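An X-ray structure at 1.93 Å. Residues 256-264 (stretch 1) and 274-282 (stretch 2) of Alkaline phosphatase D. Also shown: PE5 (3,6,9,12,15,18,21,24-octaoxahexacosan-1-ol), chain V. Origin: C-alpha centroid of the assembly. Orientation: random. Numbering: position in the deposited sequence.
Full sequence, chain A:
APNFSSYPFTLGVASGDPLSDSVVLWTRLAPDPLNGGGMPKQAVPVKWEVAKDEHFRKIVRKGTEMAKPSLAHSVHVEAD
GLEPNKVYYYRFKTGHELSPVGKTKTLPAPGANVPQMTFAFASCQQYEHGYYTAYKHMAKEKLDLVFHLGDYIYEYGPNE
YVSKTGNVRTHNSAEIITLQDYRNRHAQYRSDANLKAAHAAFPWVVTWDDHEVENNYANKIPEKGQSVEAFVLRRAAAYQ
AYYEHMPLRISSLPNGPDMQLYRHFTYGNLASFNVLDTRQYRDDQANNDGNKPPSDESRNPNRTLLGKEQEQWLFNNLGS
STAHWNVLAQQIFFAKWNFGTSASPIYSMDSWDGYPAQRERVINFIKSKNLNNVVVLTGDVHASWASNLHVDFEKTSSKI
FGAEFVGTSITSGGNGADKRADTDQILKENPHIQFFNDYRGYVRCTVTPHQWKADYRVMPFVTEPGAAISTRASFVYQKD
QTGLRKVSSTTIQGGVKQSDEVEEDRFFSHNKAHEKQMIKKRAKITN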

# COMPACT_ATOMS: atom_id res chain seq x y z
N GLY A 256 -16.52 10.05 -11.73
CA GLY A 256 -17.30 8.85 -11.59
C GLY A 256 -16.43 7.69 -11.14
O GLY A 256 -15.65 7.80 -10.17
N PRO A 257 -16.52 6.57 -11.85
CA PRO A 257 -15.78 5.38 -11.46
C PRO A 257 -14.29 5.36 -11.88
O PRO A 257 -13.63 4.35 -11.67
N ASP A 258 -13.80 6.44 -12.47
CA ASP A 258 -12.44 6.51 -13.01
C ASP A 258 -11.58 7.49 -12.22
O ASP A 258 -12.05 8.56 -11.85
N MET A 259 -10.30 7.13 -12.02
CA MET A 259 -9.41 7.93 -11.19
C MET A 259 -7.93 7.66 -11.52
O MET A 259 -7.49 6.51 -11.48
N GLN A 260 -7.19 8.72 -11.83
CA GLN A 260 -5.78 8.57 -12.19
C GLN A 260 -4.95 8.40 -10.91
O GLN A 260 -4.74 9.36 -10.18
N LEU A 261 -4.52 7.18 -10.63
CA LEU A 261 -3.69 6.92 -9.47
C LEU A 261 -2.27 6.50 -9.86
O LEU A 261 -1.31 6.88 -9.19
N TYR A 262 -2.09 5.73 -10.93
CA TYR A 262 -0.72 5.40 -11.31
C TYR A 262 0.07 6.65 -11.66
O TYR A 262 -0.45 7.59 -12.24
N ARG A 263 1.33 6.68 -11.21
CA ARG A 263 2.14 7.87 -11.36
C ARG A 263 3.62 7.56 -11.12
O ARG A 263 3.98 6.49 -10.63
N HIS A 264 4.45 8.50 -11.52
CA HIS A 264 5.89 8.30 -11.50
C HIS A 264 6.63 9.50 -10.91
O HIS A 264 6.24 10.64 -11.07
N ASN A 274 7.92 3.87 -10.09
CA ASN A 274 6.70 3.69 -10.87
C ASN A 274 5.66 3.12 -9.94
O ASN A 274 5.74 1.95 -9.57
N VAL A 275 4.71 3.96 -9.55
CA VAL A 275 3.63 3.55 -8.67
C VAL A 275 2.46 3.05 -9.56
O VAL A 275 1.88 3.82 -10.30
N LEU A 276 2.17 1.75 -9.48
CA LEU A 276 1.25 1.11 -10.38
C LEU A 276 -0.15 0.98 -9.77
O LEU A 276 -0.36 1.14 -8.51
N ASP A 277 -1.09 0.68 -10.66
CA ASP A 277 -2.48 0.37 -10.32
C ASP A 277 -2.88 -0.89 -11.06
O ASP A 277 -3.15 -0.85 -12.26
N THR A 278 -2.87 -2.01 -10.35
CA THR A 278 -3.13 -3.30 -10.94
C THR A 278 -4.57 -3.78 -10.70
O THR A 278 -4.86 -4.94 -10.96
N ARG A 279 -5.43 -2.90 -10.18
CA ARG A 279 -6.85 -3.19 -10.00
C ARG A 279 -7.76 -2.54 -11.01
O ARG A 279 -8.70 -3.18 -11.48
N GLN A 280 -7.56 -1.25 -11.25
CA GLN A 280 -8.57 -0.43 -11.93
C GLN A 280 -8.83 -0.83 -13.42
O GLN A 280 -9.92 -0.54 -13.98
N TYR A 281 -7.81 -1.43 -14.04
CA TYR A 281 -7.83 -1.73 -15.46
C TYR A 281 -7.67 -3.21 -15.78
O TYR A 281 -7.75 -3.59 -16.94
N ARG A 282 -7.50 -4.05 -14.76
CA ARG A 282 -7.18 -5.43 -15.01
C ARG A 282 -8.35 -6.25 -15.57
O ARG A 282 -9.53 -5.99 -15.24

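Where two chains leave a pair of strands, side chains and solvent can continue a contact that backbone hydrogen bonds make within the sheet. These two stretches of Alkaline phosphatase D illustrate the principle. Within these stretches the antiparallel pairing covers two residue pairs, and the strands run on beyond them: Arg 263 N donates to Val 275 O at 3.1 Å, and Val 275 N donates to Arg 263 O at 2.8 Å. His 264 and Asn 274 form the neighbouring non-hydrogen-bonded pair, with CA atoms 4.7 Å apart.

The two pairs place their side chains on opposite faces of the sheet. On one, the ends of both side chains, Asn 274 (chi1 m) and His 264 (chi1 t), come nearer the partner strand, so that His 264 CD2 lies 3.3 Å from Asn 274 OD1. On the other, Val 275 is in the t rotamer and Arg 263 begins with chi1 p before extending through chi2 and chi3, both t. This course folds the long side chain back along its own stretch, where Arg 263 NH1 donates to Leu 261 O at 2.9 Å. The same nitrogen passes 3.8 Å from Val 275 CG1, so the valine methyl packs obliquely against the guanidinium, whose nitrogens also find partners elsewhere in the structure.

Beyond the strands, Tyr 262 continues the contact. Its CA approaches Val 275 O at 3.2 Å in a CA-H...O contact, and its CB sits 4.2 Å from Asp 277 CB. With chi1 p, the ring reaches Tyr 281, which points toward stretch 1 with chi1 m. The ring centroids are 5.9 Å apart and the planes inclined at 76°, an oblique arrangement in which Tyr 262 CD2 comes within 3.8 Å of Tyr 281 CE2. Gln 260 starts away from stretch 2, but its t, p conformation curls the amide back over its own chain, and Gln 260 NE2 donates to Tyr 262 O at 2.9 Å. The bound PE5 lies beside this turn, with its C2 3.5 Å from Tyr 262 O and its C3 3.7 Å from Arg 263 CB.

Asp 277 and Gln 280 fill the widening gap from stretch 2. Asp 277, chi1 t, points toward stretch 1 while its OD1 accepts from Arg 279 N at 3.2 Å and Gln 280 N at 3.1 Å, tying the carboxylate to the turn that follows it. Its other oxygen, OD2, receives a hydrogen bond from water 1 at 2.8 Å. That water accepts from Leu 261 N at 2.8 Å and is hydrogen-bonded to Tyr 281 OH, also at 2.8 Å, so a single solvent molecule joins the stretches where their backbones no longer meet directly. Gln 280 spans the gap differently: chi1 and chi2 are both t, and the extended side chain carries its terminal amide to the backbone around Met 259. Met 259 itself is also extended, t at all three chi angles, but its end leads away from stretch 2.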

# COMPACT_ATOMS: atom_id res chain seq x y z
CB PRO A 257 -16.53 4.28 -12.22
CG PRO A 257 -16.90 4.96 -13.51
CD PRO A 257 -17.30 6.35 -13.09
CB ASP A 258 -12.47 6.96 -14.46
CG ASP A 258 -13.36 6.07 -15.32
OD1 ASP A 258 -13.20 4.83 -15.28
OD2 ASP A 258 -14.25 6.61 -15.99
CB MET A 259 -9.70 7.64 -9.72
CG MET A 259 -8.87 8.44 -8.74
SD MET A 259 -9.52 8.33 -7.05
CE MET A 259 -8.03 8.78 -6.12
CB GLN A 260 -5.29 9.78 -12.98
CG GLN A 260 -3.84 9.68 -13.46
CD GLN A 260 -3.65 8.47 -14.37
OE1 GLN A 260 -4.41 8.28 -15.31
NE2 GLN A 260 -2.67 7.65 -14.07
CB LEU A 261 -4.31 5.89 -8.56
CG LEU A 261 -3.78 5.81 -7.13
CD1 LEU A 261 -3.91 7.17 -6.38
CD2 LEU A 261 -4.47 4.73 -6.37
CB TYR A 262 -0.63 4.29 -12.37
CG TYR A 262 -1.01 4.64 -13.79
CD1 TYR A 262 -0.12 5.26 -14.64
CD2 TYR A 262 -2.25 4.25 -14.30
CE1 TYR A 262 -0.45 5.52 -15.97
CE2 TYR A 262 -2.60 4.50 -15.61
CZ TYR A 262 -1.71 5.12 -16.44
OH TYR A 262 -2.08 5.35 -17.73
CB ARG A 263 1.67 8.97 -10.41
CG ARG A 263 1.62 8.57 -8.94
CD ARG A 263 0.60 9.43 -8.18
NE ARG A 263 0.63 9.32 -6.71
CZ ARG A 263 0.21 8.29 -5.99
NH1 ARG A 263 -0.33 7.20 -6.53
NH2 ARG A 263 0.28 8.38 -4.68
CB HIS A 264 6.38 8.02 -12.93
CG HIS A 264 7.86 8.13 -13.09
ND1 HIS A 264 8.49 9.32 -13.38
CD2 HIS A 264 8.85 7.20 -12.98
CE1 HIS A 264 9.80 9.12 -13.44
NE2 HIS A 264 10.04 7.84 -13.20
CB ASN A 274 6.96 2.73 -12.03
CG ASN A 274 8.08 3.21 -12.94
OD1 ASN A 274 7.89 4.11 -13.76
ND2 ASN A 274 9.29 2.69 -12.72
CB VAL A 275 3.17 4.75 -7.78
CG1 VAL A 275 2.08 4.33 -6.85
CG2 VAL A 275 4.38 5.32 -6.97
CB LEU A 276 1.75 -0.29 -10.74
CG LEU A 276 3.20 -0.40 -11.26
CD1 LEU A 276 3.51 -1.85 -11.68
CD2 LEU A 276 3.48 0.59 -12.37
CB ASP A 277 -3.34 1.59 -10.69
CG ASP A 277 -4.84 1.42 -10.35
OD1 ASP A 277 -5.28 0.33 -9.92
OD2 ASP A 277 -5.55 2.43 -10.52
CB THR A 278 -2.13 -4.37 -10.42
OG1 THR A 278 -2.25 -4.51 -8.99
CG2 THR A 278 -0.65 -3.98 -10.81
CB ARG A 279 -7.36 -2.75 -8.62
CG ARG A 279 -6.95 -3.65 -7.51
CD ARG A 279 -7.57 -5.00 -7.54
NE ARG A 279 -6.86 -5.88 -6.62
CZ ARG A 279 -6.94 -7.20 -6.58
NH1 ARG A 279 -7.77 -7.89 -7.38
NH2 ARG A 279 -6.18 -7.86 -5.72
CB GLN A 280 -8.18 1.04 -11.85
CG GLN A 280 -9.25 2.00 -12.36
CD GLN A 280 -8.90 3.45 -12.15
OE1 GLN A 280 -7.88 3.80 -11.49
NE2 GLN A 280 -9.72 4.31 -12.69
CB TYR A 281 -6.73 -0.96 -16.18
CG TYR A 281 -6.57 0.46 -15.71
CD1 TYR A 281 -7.45 1.46 -16.11
CD2 TYR A 281 -5.52 0.81 -14.86
CE1 TYR A 281 -7.29 2.77 -15.66
CE2 TYR A 281 -5.35 2.09 -14.42
CZ TYR A 281 -6.23 3.08 -14.82
OH TYR A 281 -6.01 4.38 -14.35
CB ARG A 282 -6.65 -6.11 -13.76
CG ARG A 282 -7.62 -6.22 -12.60
CD ARG A 282 -7.42 -7.48 -11.84
NE ARG A 282 -6.31 -7.36 -10.91
CZ ARG A 282 -5.84 -8.35 -10.17
NH1 ARG A 282 -6.32 -9.59 -10.30
NH2 ARG A 282 -4.86 -8.11 -9.30
C50 PE5 V . -1.27 9.59 -18.22
O1 PE5 V . -1.04 9.67 -16.81
C1 PE5 V . 0.34 9.73 -16.44
C2 PE5 V . 0.49 9.63 -14.92
O2 PE5 V . 0.45 10.94 -14.34
C3 PE5 V . -0.02 11.02 -12.98
C4 PE5 V . -0.64 12.37 -12.70
O HOH W 1 -4.73 4.69 -11.92